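Local coordinates for aminopeptidase N family protein (Idiomarina loihiensis L2TR, PDB 4FGM) that is probably a zinc-dependent aminopeptidase of the M61 family, removing residues from the N-termini of peptides, at residues D27-L33 with N70-R76; L20-N26 with V115-T119; L389-L393 with L455-F459; I383-L387 with F439-L444; T174-F178 with T197-T201. One frame throughout, in Å; residues are numbered along the deposited sequence.

Contact 1: D27-L33 with N70-R76; sequences DEQELWL and NRWQLAR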
# COMPACT_ATOMS: atom_id res chain seq x y z
N ASP A 27 -21.61 -34.22 -0.13
CA ASP A 27 -21.50 -35.07 -1.32
C ASP A 27 -20.65 -34.35 -2.36
O ASP A 27 -20.98 -33.24 -2.76
CB ASP A 27 -22.88 -35.34 -1.91
CG ASP A 27 -23.99 -35.23 -0.89
OD1 ASP A 27 -24.41 -34.09 -0.60
OD2 ASP A 27 -24.42 -36.28 -0.37
N GLU A 28 -19.57 -34.99 -2.79
CA GLU A 28 -18.68 -34.39 -3.78
C GLU A 28 -18.25 -33.01 -3.25
O GLU A 28 -18.46 -31.98 -3.89
CB GLU A 28 -19.41 -34.23 -5.12
CG GLU A 28 -20.06 -35.51 -5.65
CD GLU A 28 -19.05 -36.57 -6.09
OE1 GLU A 28 -18.16 -36.24 -6.91
OE2 GLU A 28 -19.15 -37.72 -5.63
N GLN A 29 -17.65 -33.01 -2.06
CA GLN A 29 -17.19 -31.80 -1.39
C GLN A 29 -16.13 -31.07 -2.21
O GLN A 29 -15.23 -31.70 -2.78
CB GLN A 29 -16.60 -32.16 -0.01
CG GLN A 29 -16.00 -31.00 0.77
CD GLN A 29 -17.04 -30.03 1.30
OE1 GLN A 29 -17.89 -30.38 2.13
NE2 GLN A 29 -16.97 -28.78 0.84
N GLU A 30 -16.24 -29.75 -2.27
CA GLU A 30 -15.29 -28.94 -3.01
C GLU A 30 -14.39 -28.11 -2.10
O GLU A 30 -14.80 -27.68 -1.03
CB GLU A 30 -16.01 -28.01 -3.99
CG GLU A 30 -16.70 -28.73 -5.14
CD GLU A 30 -17.45 -27.79 -6.06
OE1 GLU A 30 -17.47 -26.57 -5.80
OE2 GLU A 30 -18.03 -28.29 -7.05
N LEU A 31 -13.16 -27.90 -2.55
CA LEU A 31 -12.17 -27.12 -1.83
C LEU A 31 -11.69 -26.04 -2.81
O LEU A 31 -11.48 -26.32 -3.99
CB LEU A 31 -10.98 -28.01 -1.43
CG LEU A 31 -11.32 -29.33 -0.72
CD1 LEU A 31 -10.08 -30.21 -0.64
CD2 LEU A 31 -11.86 -29.04 0.66
N TRP A 32 -11.55 -24.81 -2.33
CA TRP A 32 -11.09 -23.74 -3.20
C TRP A 32 -10.13 -22.78 -2.51
O TRP A 32 -10.09 -22.68 -1.28
CB TRP A 32 -12.28 -22.94 -3.77
CG TRP A 32 -13.14 -22.27 -2.73
CD1 TRP A 32 -14.20 -22.81 -2.08
CD2 TRP A 32 -12.99 -20.94 -2.22
NE1 TRP A 32 -14.73 -21.91 -1.20
CE2 TRP A 32 -14.01 -20.74 -1.26
CE3 TRP A 32 -12.10 -19.89 -2.48
CZ2 TRP A 32 -14.16 -19.55 -0.56
CZ3 TRP A 32 -12.25 -18.69 -1.78
CH2 TRP A 32 -13.28 -18.53 -0.83
N LEU A 33 -9.35 -22.07 -3.32
CA LEU A 33 -8.38 -21.11 -2.80
C LEU A 33 -8.64 -19.73 -3.39
O LEU A 33 -8.90 -19.59 -4.59
CB LEU A 33 -6.96 -21.56 -3.13
CG LEU A 33 -5.88 -20.83 -2.32
CD1 LEU A 33 -5.98 -21.29 -0.87
CD2 LEU A 33 -4.49 -21.12 -2.89
N ASN A 70 -8.34 -23.12 -9.29
CA ASN A 70 -8.26 -23.01 -7.84
C ASN A 70 -9.31 -23.84 -7.09
O ASN A 70 -9.63 -23.54 -5.94
CB ASN A 70 -8.46 -21.55 -7.46
CG ASN A 70 -9.90 -21.13 -7.57
OD1 ASN A 70 -10.60 -21.54 -8.50
ND2 ASN A 70 -10.36 -20.31 -6.64
N ARG A 71 -9.85 -24.87 -7.73
CA ARG A 71 -10.89 -25.66 -7.08
C ARG A 71 -10.72 -27.16 -7.25
O ARG A 71 -10.44 -27.65 -8.34
CB ARG A 71 -12.26 -25.21 -7.59
CG ARG A 71 -13.47 -25.79 -6.84
CD ARG A 71 -14.77 -25.12 -7.28
NE ARG A 71 -14.84 -23.72 -6.86
CZ ARG A 71 -15.43 -23.30 -5.75
NH1 ARG A 71 -16.02 -24.16 -4.94
NH2 ARG A 71 -15.41 -22.01 -5.43
N TRP A 72 -10.88 -27.88 -6.14
CA TRP A 72 -10.77 -29.34 -6.14
C TRP A 72 -12.08 -29.97 -5.68
O TRP A 72 -12.86 -29.35 -4.94
CB TRP A 72 -9.65 -29.78 -5.20
CG TRP A 72 -8.27 -29.53 -5.71
CD1 TRP A 72 -7.45 -30.42 -6.34
CD2 TRP A 72 -7.55 -28.30 -5.66
NE1 TRP A 72 -6.26 -29.82 -6.68
CE2 TRP A 72 -6.29 -28.51 -6.27
CE3 TRP A 72 -7.84 -27.03 -5.14
CZ2 TRP A 72 -5.34 -27.51 -6.39
CZ3 TRP A 72 -6.89 -26.03 -5.26
CH2 TRP A 72 -5.65 -26.28 -5.88
N GLN A 73 -12.33 -31.20 -6.13
CA GLN A 73 -13.54 -31.92 -5.76
C GLN A 73 -13.16 -33.29 -5.19
O GLN A 73 -12.45 -34.07 -5.84
CB GLN A 73 -14.46 -32.10 -6.96
CG GLN A 73 -15.83 -32.65 -6.60
CD GLN A 73 -16.78 -32.70 -7.79
OE1 GLN A 73 -16.53 -33.40 -8.77
NE2 GLN A 73 -17.87 -31.95 -7.71
N LEU A 74 -13.63 -33.57 -3.97
CA LEU A 74 -13.33 -34.82 -3.27
C LEU A 74 -14.36 -35.91 -3.54
O LEU A 74 -15.54 -35.62 -3.77
CB LEU A 74 -13.30 -34.59 -1.76
CG LEU A 74 -12.24 -33.70 -1.11
CD1 LEU A 74 -12.67 -33.39 0.32
CD2 LEU A 74 -10.88 -34.40 -1.13
N ALA A 75 -13.91 -37.16 -3.52
CA ALA A 75 -14.82 -38.27 -3.71
C ALA A 75 -15.64 -38.34 -2.42
O ALA A 75 -15.20 -37.83 -1.38
CB ALA A 75 -14.05 -39.56 -3.92
N ARG A 76 -16.82 -38.94 -2.48
CA ARG A 76 -17.70 -39.07 -1.32
C ARG A 76 -17.07 -39.90 -0.21
O ARG A 76 -16.30 -40.82 -0.46
CB ARG A 76 -19.01 -39.74 -1.72
CG ARG A 76 -19.91 -38.93 -2.61
CD ARG A 76 -20.99 -39.82 -3.20
NE ARG A 76 -21.98 -39.04 -3.93
CZ ARG A 76 -22.89 -38.27 -3.35
NH1 ARG A 76 -22.93 -38.18 -2.02
NH2 ARG A 76 -23.75 -37.58 -4.09
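Arg-71 lays its guanidinium over one face of the Trp-32 indole, with NH2 3.5 Å from Trp-32 CG, while Glu-30 OE1 approaches the rim of the same guanidinium and forms a salt bridge with Arg-71 NH1 at 2.9 Å. These side chains share a face because Trp-32/Arg-71 and Glu-30/Gln-73 are non-hydrogen-bonded pairs of an antiparallel ladder, with CA atoms 4.3 and 4.4 Å apart. Between them lies the hydrogen-bonded pair Leu-31/Trp-72: Leu-31 N reaches Trp-72 O at 2.8 Å and Trp-72 N reaches Leu-31 O at 2.7 Å. The ladder extends through Leu-74 N to Gln-29 O (2.7 Å) and Leu-33 N to Asn-70 O (3.0 Å), and Asn-70 ND2 adds a bond to Leu-33 O at 2.6 Å. On the face of Leu-31 and Trp-72, Leu-31 CD1 packs on Leu-74 CG at 4.1 Å. Arg-76 forms a peripheral salt-bridge network of less certain geometry with the poorly ordered Asp-27 and Glu-28, the latter through charge alone. The axes of strands 30-32 and 71-74 run at 158°. In the large sheet of the N-terminal M61 domain, strand 30-32 is flanked by 71-74 and 114-115, strand 71-74 is paired in turn with 60-68, and Arg-71 also bridges to Glu-116 and Glu-295.

Contact 2: L20-N26 with V115-T119; sequences LTIEQTN and VEGQT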
# COMPACT_ATOMS: atom_id res chain seq x y z
N LEU A 20 -5.31 -30.47 5.94
CA LEU A 20 -6.62 -29.92 6.19
C LEU A 20 -7.52 -31.08 6.59
O LEU A 20 -7.61 -32.08 5.87
CB LEU A 20 -7.11 -29.26 4.89
CG LEU A 20 -8.58 -28.89 4.74
CD1 LEU A 20 -8.95 -27.84 5.75
CD2 LEU A 20 -8.80 -28.39 3.34
N THR A 21 -8.15 -30.97 7.75
CA THR A 21 -9.02 -32.04 8.22
C THR A 21 -10.48 -31.62 8.33
O THR A 21 -10.85 -30.76 9.14
CB THR A 21 -8.52 -32.57 9.57
OG1 THR A 21 -7.13 -32.93 9.44
CG2 THR A 21 -9.31 -33.81 9.99
N ILE A 22 -11.31 -32.25 7.51
CA ILE A 22 -12.74 -31.97 7.49
C ILE A 22 -13.48 -33.11 8.17
O ILE A 22 -13.49 -34.23 7.65
CB ILE A 22 -13.24 -31.83 6.05
CG1 ILE A 22 -12.32 -30.87 5.28
CG2 ILE A 22 -14.66 -31.31 6.05
CD1 ILE A 22 -12.38 -31.03 3.77
N GLU A 23 -14.08 -32.82 9.32
CA GLU A 23 -14.81 -33.81 10.11
C GLU A 23 -15.93 -34.45 9.29
O GLU A 23 -16.09 -35.67 9.30
CB GLU A 23 -15.39 -33.15 11.37
CG GLU A 23 -16.18 -34.07 12.30
CD GLU A 23 -15.32 -35.15 12.94
OE1 GLU A 23 -14.08 -35.04 12.87
OE2 GLU A 23 -15.89 -36.11 13.52
N GLN A 24 -16.69 -33.62 8.59
CA GLN A 24 -17.77 -34.10 7.76
C GLN A 24 -17.83 -33.34 6.43
O GLN A 24 -18.05 -32.13 6.39
CB GLN A 24 -19.11 -33.95 8.47
CG GLN A 24 -20.27 -34.57 7.71
CD GLN A 24 -21.54 -34.63 8.52
OE1 GLN A 24 -22.19 -33.61 8.76
NE2 GLN A 24 -21.90 -35.83 8.95
N THR A 25 -17.62 -34.08 5.34
CA THR A 25 -17.66 -33.49 4.01
C THR A 25 -19.05 -33.70 3.43
O THR A 25 -19.79 -34.56 3.89
CB THR A 25 -16.63 -34.17 3.09
OG1 THR A 25 -16.94 -35.56 2.96
CG2 THR A 25 -15.23 -34.03 3.67
N ASN A 26 -19.42 -32.89 2.44
CA ASN A 26 -20.72 -33.03 1.80
C ASN A 26 -20.53 -33.91 0.57
O ASN A 26 -19.41 -34.31 0.27
CB ASN A 26 -21.28 -31.67 1.39
CG ASN A 26 -21.42 -30.72 2.58
OD1 ASN A 26 -21.80 -31.14 3.68
ND2 ASN A 26 -21.12 -29.45 2.36
N VAL A 115 -13.08 -24.74 2.68
CA VAL A 115 -14.00 -25.87 2.50
C VAL A 115 -15.36 -25.31 2.07
O VAL A 115 -16.04 -24.65 2.86
CB VAL A 115 -14.19 -26.67 3.82
CG1 VAL A 115 -15.14 -27.84 3.59
CG2 VAL A 115 -12.84 -27.19 4.32
N GLU A 116 -15.72 -25.56 0.82
CA GLU A 116 -16.99 -25.07 0.26
C GLU A 116 -18.20 -25.35 1.14
O GLU A 116 -18.44 -26.49 1.54
CB GLU A 116 -17.22 -25.67 -1.12
CG GLU A 116 -18.48 -25.16 -1.82
CD GLU A 116 -18.43 -23.67 -2.14
OE1 GLU A 116 -17.43 -23.23 -2.74
OE2 GLU A 116 -19.39 -22.95 -1.81
N GLY A 117 -18.96 -24.30 1.44
CA GLY A 117 -20.15 -24.45 2.25
C GLY A 117 -19.92 -24.48 3.75
O GLY A 117 -20.86 -24.29 4.52
N GLN A 118 -18.69 -24.73 4.17
CA GLN A 118 -18.38 -24.78 5.60
C GLN A 118 -17.41 -23.66 5.93
O GLN A 118 -16.67 -23.71 6.91
CB GLN A 118 -17.78 -26.13 5.96
CG GLN A 118 -18.68 -27.29 5.62
CD GLN A 118 -18.07 -28.63 5.98
OE1 GLN A 118 -17.71 -28.86 7.14
NE2 GLN A 118 -17.94 -29.51 4.99
N THR A 119 -17.45 -22.63 5.10
CA THR A 119 -16.59 -21.47 5.22
C THR A 119 -16.92 -20.50 6.37
O THR A 119 -16.07 -19.69 6.77
CB THR A 119 -16.56 -20.73 3.85
OG1 THR A 119 -15.21 -20.65 3.39
CG2 THR A 119 -17.21 -19.36 3.95
O HOH W 1 -16.61 -30.47 9.27
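This is a small strand-to-turn contact in the N-terminal beta domain of the M61 protein, where the end of strand 15-22 and the loop after it meet a type II beta turn, Val-115 to Gln-118. Only 242 Å² is buried, and no backbone pairing joins the segments, whose nearest CA atoms, Ile-22 and Val-115, are 8.0 Å apart. The turn is closed by Gln-118 N to Val-115 O at 3.0 Å. Gly-117 has phi/psi of 82/-18°, where a CB would jam against the carbonyl O of Glu-116. The apolar half is Val-115 CG2, which lies 3.8 Å from Ile-22 CG1 and 4.2 Å from Leu-20 CD1; Leu-31 of strand 30-32 also touches both Leu-20 and Ile-22. Beside it Gln-118 reaches across in an extended t chi2 conformation, and its NE2 donates to Gln-24 O at 3.0 Å with a bent angle of 136°. A water completes the crossing, accepting from Gln-24 N at 3.2 Å and donating to Gln-118 OE1 at 2.9 Å. One side-chain amide thus serves both backbone polar groups of Gln-24, directly and through solvent, so the loop is held by polar tethering next to a small aliphatic core.

Contact 3: L389-L393 with L455-F459; sequences LMLRL and LLQNF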
# COMPACT_ATOMS: atom_id res chain seq x y z
N LEU A 389 -9.99 21.24 4.74
CA LEU A 389 -9.90 22.69 4.72
C LEU A 389 -11.26 23.35 4.53
O LEU A 389 -11.59 24.33 5.20
CB LEU A 389 -8.93 23.13 3.62
CG LEU A 389 -7.48 23.40 4.03
CD1 LEU A 389 -7.07 22.56 5.22
CD2 LEU A 389 -6.57 23.14 2.85
N MSE A 390 -12.06 22.79 3.63
CA MSE A 390 -13.39 23.33 3.37
C MSE A 390 -14.31 23.22 4.58
O MSE A 390 -14.99 24.18 4.95
CB MSE A 390 -14.01 22.61 2.18
CG MSE A 390 -13.41 23.03 0.85
SE MSE A 390 -14.12 22.01 -0.62
CE MSE A 390 -15.80 22.93 -0.88
N LEU A 391 -14.33 22.04 5.21
CA LEU A 391 -15.16 21.81 6.38
C LEU A 391 -14.75 22.75 7.52
O LEU A 391 -15.59 23.19 8.30
CB LEU A 391 -15.03 20.35 6.83
CG LEU A 391 -16.07 19.33 6.37
CD1 LEU A 391 -16.62 19.68 5.00
CD2 LEU A 391 -15.43 17.96 6.35
N ARG A 392 -13.46 23.05 7.62
CA ARG A 392 -12.99 23.92 8.68
C ARG A 392 -13.49 25.35 8.49
O ARG A 392 -13.98 25.96 9.43
CB ARG A 392 -11.46 23.89 8.75
CG ARG A 392 -10.91 22.53 9.19
CD ARG A 392 -9.39 22.50 9.18
NE ARG A 392 -8.89 21.15 9.43
CZ ARG A 392 -8.06 20.83 10.42
NH1 ARG A 392 -7.63 21.76 11.27
NH2 ARG A 392 -7.64 19.58 10.56
N LEU A 393 -13.38 25.86 7.27
CA LEU A 393 -13.83 27.22 6.99
C LEU A 393 -15.35 27.36 7.10
O LEU A 393 -15.85 28.37 7.59
CB LEU A 393 -13.38 27.63 5.58
CG LEU A 393 -11.87 27.60 5.32
CD1 LEU A 393 -11.60 27.88 3.85
CD2 LEU A 393 -11.17 28.62 6.21
N LEU A 455 -7.81 27.71 -1.44
CA LEU A 455 -8.07 27.00 -0.19
C LEU A 455 -6.88 27.08 0.76
O LEU A 455 -7.05 27.32 1.95
CB LEU A 455 -8.39 25.53 -0.50
CG LEU A 455 -9.60 24.86 0.14
CD1 LEU A 455 -10.70 25.87 0.42
CD2 LEU A 455 -10.10 23.78 -0.81
N LEU A 456 -5.67 26.87 0.23
CA LEU A 456 -4.45 26.91 1.04
C LEU A 456 -4.07 28.33 1.43
O LEU A 456 -3.43 28.56 2.47
CB LEU A 456 -3.30 26.25 0.28
CG LEU A 456 -3.41 24.73 0.17
CD1 LEU A 456 -2.60 24.22 -1.02
CD2 LEU A 456 -2.93 24.10 1.47
N GLN A 457 -4.44 29.29 0.59
CA GLN A 457 -4.15 30.68 0.84
C GLN A 457 -4.94 31.11 2.07
O GLN A 457 -4.45 31.88 2.90
CB GLN A 457 -4.55 31.52 -0.38
CG GLN A 457 -3.58 32.64 -0.70
CD GLN A 457 -3.79 33.20 -2.09
OE1 GLN A 457 -4.82 33.80 -2.38
NE2 GLN A 457 -2.80 33.01 -2.96
N ASN A 458 -6.16 30.59 2.19
CA ASN A 458 -7.01 30.91 3.33
C ASN A 458 -6.42 30.43 4.64
O ASN A 458 -6.89 30.80 5.71
CB ASN A 458 -8.40 30.31 3.14
CG ASN A 458 -9.24 31.10 2.16
OD1 ASN A 458 -9.31 32.33 2.24
ND2 ASN A 458 -9.90 30.40 1.24
N PHE A 459 -5.39 29.60 4.57
CA PHE A 459 -4.75 29.10 5.77
C PHE A 459 -3.31 29.58 5.87
O PHE A 459 -2.54 29.08 6.67
CB PHE A 459 -4.79 27.57 5.83
CG PHE A 459 -6.14 27.02 6.18
CD1 PHE A 459 -7.16 26.99 5.23
CD2 PHE A 459 -6.39 26.51 7.45
CE1 PHE A 459 -8.42 26.47 5.55
CE2 PHE A 459 -7.64 25.98 7.77
CZ PHE A 459 -8.65 25.96 6.83
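Helix-to-helix packing built mainly from leucines joins helix 378-394 to the short helix 453-457 and the residues just after it, in the helical part of this zinc peptidase. Leu-389 comes first and touches three residues of the partner. Its CB lies 3.9 Å from Leu-455 CG, its CD2 4.0 Å from Leu-456 CD2, and its CG sits over the Phe-459 ring, 4.0 Å from the centroid and 27° off the ring normal, which is a CH-pi contact. At Met-390, modelled as selenomethionine, CA-to-CB points away, yet CG still comes within 3.8 Å of Leu-455 CD2. Next, Arg-392 contributes aliphatic carbon: its CB meets the edge of the Phe-459 ring, 4.0 Å from CZ, while its charged end is paired with Asp-388. Leu-393, one helical turn beyond Leu-389 and bonded to it by Leu-393 N to Leu-389 O at 3.1 Å, brings CD1 to 4.1 Å from Leu-455 CD1. Together the two leucines grip Phe-459 without any polar bond between the segments, which cover 391 Å². Leu-456 also touches Val-461 and Val-463, linking the contact to strand 461-466. The last approach is Leu-393 CD2 to Phe-459 CE1, at 3.6 Å.

Contact 4: I383-L387 with F439-L444; sequences IALSL and FLKDAL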
# COMPACT_ATOMS: atom_id res chain seq x y z
N ILE A 383 -8.21 15.24 -2.36
CA ILE A 383 -9.64 15.42 -2.11
C ILE A 383 -9.80 15.55 -0.60
O ILE A 383 -10.49 16.45 -0.12
CB ILE A 383 -10.44 14.20 -2.60
CG1 ILE A 383 -10.52 14.21 -4.13
CG2 ILE A 383 -11.84 14.21 -1.96
CD1 ILE A 383 -11.35 13.08 -4.71
N ALA A 384 -9.17 14.64 0.13
CA ALA A 384 -9.24 14.66 1.59
C ALA A 384 -8.72 16.00 2.12
O ALA A 384 -9.30 16.57 3.04
CB ALA A 384 -8.41 13.50 2.18
N LEU A 385 -7.63 16.49 1.54
CA LEU A 385 -7.05 17.76 1.95
C LEU A 385 -8.08 18.87 1.77
O LEU A 385 -8.26 19.72 2.64
CB LEU A 385 -5.83 18.10 1.10
CG LEU A 385 -5.34 19.55 1.20
CD1 LEU A 385 -4.62 19.76 2.53
CD2 LEU A 385 -4.42 19.86 0.03
N SER A 386 -8.75 18.85 0.62
CA SER A 386 -9.76 19.85 0.30
C SER A 386 -10.91 19.83 1.30
O SER A 386 -11.28 20.86 1.84
CB SER A 386 -10.30 19.62 -1.12
OG SER A 386 -9.25 19.61 -2.07
N LEU A 387 -11.46 18.64 1.54
CA LEU A 387 -12.57 18.50 2.48
C LEU A 387 -12.20 18.99 3.87
O LEU A 387 -12.99 19.68 4.52
CB LEU A 387 -13.02 17.04 2.55
CG LEU A 387 -13.67 16.42 1.31
CD1 LEU A 387 -13.94 14.94 1.57
CD2 LEU A 387 -14.97 17.14 0.99
N PHE A 439 -18.35 20.48 -5.31
CA PHE A 439 -16.93 20.21 -5.33
C PHE A 439 -16.61 18.71 -5.39
O PHE A 439 -15.87 18.27 -6.27
CB PHE A 439 -16.25 20.78 -4.09
CG PHE A 439 -14.98 20.09 -3.74
CD1 PHE A 439 -13.82 20.31 -4.49
CD2 PHE A 439 -14.95 19.15 -2.71
CE1 PHE A 439 -12.65 19.59 -4.22
CE2 PHE A 439 -13.79 18.43 -2.43
CZ PHE A 439 -12.64 18.65 -3.18
N LEU A 440 -17.17 17.96 -4.45
CA LEU A 440 -16.92 16.52 -4.37
C LEU A 440 -17.37 15.75 -5.61
O LEU A 440 -16.69 14.81 -6.02
CB LEU A 440 -17.57 15.94 -3.10
CG LEU A 440 -17.09 14.54 -2.70
CD1 LEU A 440 -15.61 14.58 -2.36
CD2 LEU A 440 -17.87 14.04 -1.51
N LYS A 441 -18.50 16.13 -6.20
CA LYS A 441 -18.98 15.45 -7.40
C LYS A 441 -18.00 15.66 -8.56
O LYS A 441 -17.76 14.75 -9.36
CB LYS A 441 -20.36 15.95 -7.82
CG LYS A 441 -21.52 15.29 -7.11
CD LYS A 441 -22.83 15.78 -7.70
CE LYS A 441 -24.02 15.26 -6.91
NZ LYS A 441 -25.29 15.87 -7.42
N ASP A 442 -17.45 16.86 -8.67
CA ASP A 442 -16.50 17.15 -9.74
C ASP A 442 -15.19 16.44 -9.45
O ASP A 442 -14.55 15.91 -10.36
CB ASP A 442 -16.25 18.66 -9.88
CG ASP A 442 -17.48 19.42 -10.36
OD1 ASP A 442 -18.34 18.80 -11.03
OD2 ASP A 442 -17.58 20.63 -10.09
N ALA A 443 -14.80 16.44 -8.18
CA ALA A 443 -13.56 15.79 -7.76
C ALA A 443 -13.63 14.29 -7.99
O ALA A 443 -12.64 13.66 -8.34
CB ALA A 443 -13.31 16.07 -6.27
N LEU A 444 -14.83 13.74 -7.82
CA LEU A 444 -15.07 12.32 -7.96
C LEU A 444 -15.38 11.79 -9.36
O LEU A 444 -14.93 10.69 -9.72
CB LEU A 444 -16.22 11.91 -7.02
CG LEU A 444 -15.94 11.25 -5.66
CD1 LEU A 444 -14.85 11.98 -4.90
CD2 LEU A 444 -17.23 11.23 -4.87
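Two bumps, one from each helix, define this antiparallel helix pair. The short segment axes run at 173° and come no closer than 11.2 Å, so the gap is spanned by side chains and not by close backbone approach; the nearest CA atoms, Ile-383 and Ala-443, are 6.9 Å apart. The first bump is the Phe-439 ring, which enters the hollow formed by Ile-383, Ser-386 and Leu-387 on one surface of helix 378-394. Its CZ reaches 3.3 Å from Ser-386 CB and 4.3 Å from Ile-383 O, and its CE2 lies 3.8 Å from Leu-387 CD2. Leu-387 CD2 and Ile-383 O both lie near the ring plane. The second bump goes the other way: Ile-383 fits between Leu-440, Ala-443 and Leu-444, with CG2 3.8 Å from Leu-440 CD1, and CD1 3.9 Å from Ala-443 CB and 3.7 Å from Leu-444 CD1. The small Ala-443 forms the floor of that hollow. Leu-440 CD1 also lies 4.3 Å from Leu-387 CD2. The 264 Å² buried is mostly side-chain interlocking, without hydrogen bonds between the segments; Ser-386 OG turns back to its own helix, bonding Leu-382 O. Ile-383 is about 11 Å, side chain to side chain, from the zinc ligand Glu-307. Around the pair, helix 303-306 places Trp-304 on both Ile-383 and Leu-444, helix 308-320 covers Ala-384 and Leu-385, and helix 423-429 backs Leu-440.

Contact 5: T174-F178 with T197-T201; sequences TIEEF and TSRIT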
# COMPACT_ATOMS: atom_id res chain seq x y z
N THR A 174 12.91 -9.96 16.33
CA THR A 174 13.20 -8.95 17.32
C THR A 174 11.79 -8.47 17.67
O THR A 174 11.02 -8.10 16.78
CB THR A 174 14.01 -7.76 16.74
OG1 THR A 174 15.30 -8.23 16.31
CG2 THR A 174 14.22 -6.68 17.80
N ILE A 175 11.43 -8.51 18.95
CA ILE A 175 10.09 -8.11 19.37
C ILE A 175 10.14 -7.09 20.50
O ILE A 175 10.69 -7.34 21.56
CB ILE A 175 9.27 -9.33 19.85
CG1 ILE A 175 9.29 -10.43 18.78
CG2 ILE A 175 7.84 -8.91 20.16
CD1 ILE A 175 8.62 -11.73 19.22
N GLU A 176 9.54 -5.93 20.25
CA GLU A 176 9.49 -4.85 21.23
C GLU A 176 8.04 -4.45 21.46
O GLU A 176 7.36 -3.96 20.56
CB GLU A 176 10.28 -3.64 20.71
CG GLU A 176 10.45 -2.51 21.72
CD GLU A 176 11.54 -2.78 22.74
OE1 GLU A 176 11.38 -3.69 23.57
OE2 GLU A 176 12.58 -2.08 22.69
N GLU A 177 7.57 -4.67 22.68
CA GLU A 177 6.20 -4.36 23.05
C GLU A 177 6.04 -2.94 23.57
O GLU A 177 6.98 -2.34 24.08
CB GLU A 177 5.73 -5.36 24.11
CG GLU A 177 4.65 -6.30 23.63
CD GLU A 177 4.96 -7.75 23.92
OE1 GLU A 177 5.38 -8.06 25.06
OE2 GLU A 177 4.79 -8.59 23.01
N PHE A 178 4.85 -2.39 23.41
CA PHE A 178 4.54 -1.05 23.91
C PHE A 178 3.04 -0.89 24.09
O PHE A 178 2.27 -1.74 23.63
CB PHE A 178 5.10 0.03 22.98
CG PHE A 178 4.52 0.03 21.59
CD1 PHE A 178 4.99 -0.85 20.62
CD2 PHE A 178 3.54 0.95 21.23
CE1 PHE A 178 4.52 -0.79 19.31
CE2 PHE A 178 3.06 1.02 19.92
CZ PHE A 178 3.54 0.14 18.96
N THR A 197 14.79 -0.06 18.64
CA THR A 197 13.39 -0.38 18.91
C THR A 197 12.70 0.46 19.98
O THR A 197 11.50 0.70 19.89
CB THR A 197 13.21 -1.87 19.26
OG1 THR A 197 14.17 -2.24 20.25
CG2 THR A 197 13.39 -2.73 18.03
N SER A 198 13.44 0.90 20.99
CA SER A 198 12.82 1.72 22.02
C SER A 198 12.34 3.02 21.41
O SER A 198 11.22 3.45 21.64
CB SER A 198 13.81 2.02 23.15
OG SER A 198 14.12 0.84 23.87
N ARG A 199 13.20 3.64 20.61
CA ARG A 199 12.86 4.91 19.99
C ARG A 199 11.73 4.78 18.97
O ARG A 199 10.78 5.56 18.99
CB ARG A 199 14.11 5.51 19.34
CG ARG A 199 13.97 6.94 18.85
CD ARG A 199 13.48 6.99 17.42
NE ARG A 199 13.57 8.34 16.86
CZ ARG A 199 14.71 9.01 16.66
NH1 ARG A 199 15.88 8.47 16.98
NH2 ARG A 199 14.68 10.22 16.12
N ILE A 200 11.82 3.79 18.08
CA ILE A 200 10.79 3.58 17.06
C ILE A 200 9.46 3.25 17.72
O ILE A 200 8.41 3.74 17.34
CB ILE A 200 11.19 2.42 16.10
CG1 ILE A 200 12.44 2.80 15.32
CG2 ILE A 200 10.06 2.11 15.14
CD1 ILE A 200 13.05 1.65 14.53
N THR A 201 9.53 2.41 18.74
CA THR A 201 8.36 1.99 19.48
C THR A 201 7.72 3.18 20.20
O THR A 201 6.50 3.30 20.25
CB THR A 201 8.76 0.86 20.45
OG1 THR A 201 8.21 -0.38 19.98
CG2 THR A 201 8.29 1.14 21.85
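Polar contact is concentrated at the first turn of helix 197-215: Thr-197 OG1 donates to Glu-176 OE2 at 2.9 Å. Glu-176 CB points toward the helix, and chi2 in p folds the carboxylate onto the helix start. Packing supplies the rest of the 294 Å² interface. Thr-174 CG2 meets Thr-197 CG2 at 4.0 Å, whereas the Thr-174 hydroxyl bonds His-193. One turn on, Thr-201 fits between two strand side chains, its OG1 3.5 Å from Glu-176 CG and 3.3 Å from Phe-178 CD1, while Thr-201 O lies over a face of the Phe-178 ring. Alternate residues 174, 176 and 178 do this work because they share the strand face turned to the helix. The axes approach to 8.9 Å at 44°. Strand 174-180 is an outermost strand of the five-stranded mixed sheet, and helix 197-215 links the adjacent parallel strands 183-190 and 222-230, so here the edge strand packs on the helix of a beta-alpha-beta crossover.

How the contacts relate
The contacts form two touching pairs and one isolated member. Contacts 1 and 2, with centres 9 Å apart, belong to the N-terminal M61 domain and its large sheet; contact 1 is nested within the loop closed by contact 2, and Arg-71 NH1 bridges to Glu-116 OE1 at 2.8 Å. Contact 5 follows in the chain, on the five-stranded sheet, with its centre 44 Å from that of contact 1 and 38 Å from those of contacts 3 and 4. Contacts 4 and 3 come last, share helix 378-394 and alternate along the chain; their centres are 13 Å apart, with Met-390 SE 3.6 Å from Phe-439 CD2. Three separate parts are thus sampled: large N-terminal sheet, five-stranded sheet and helical region.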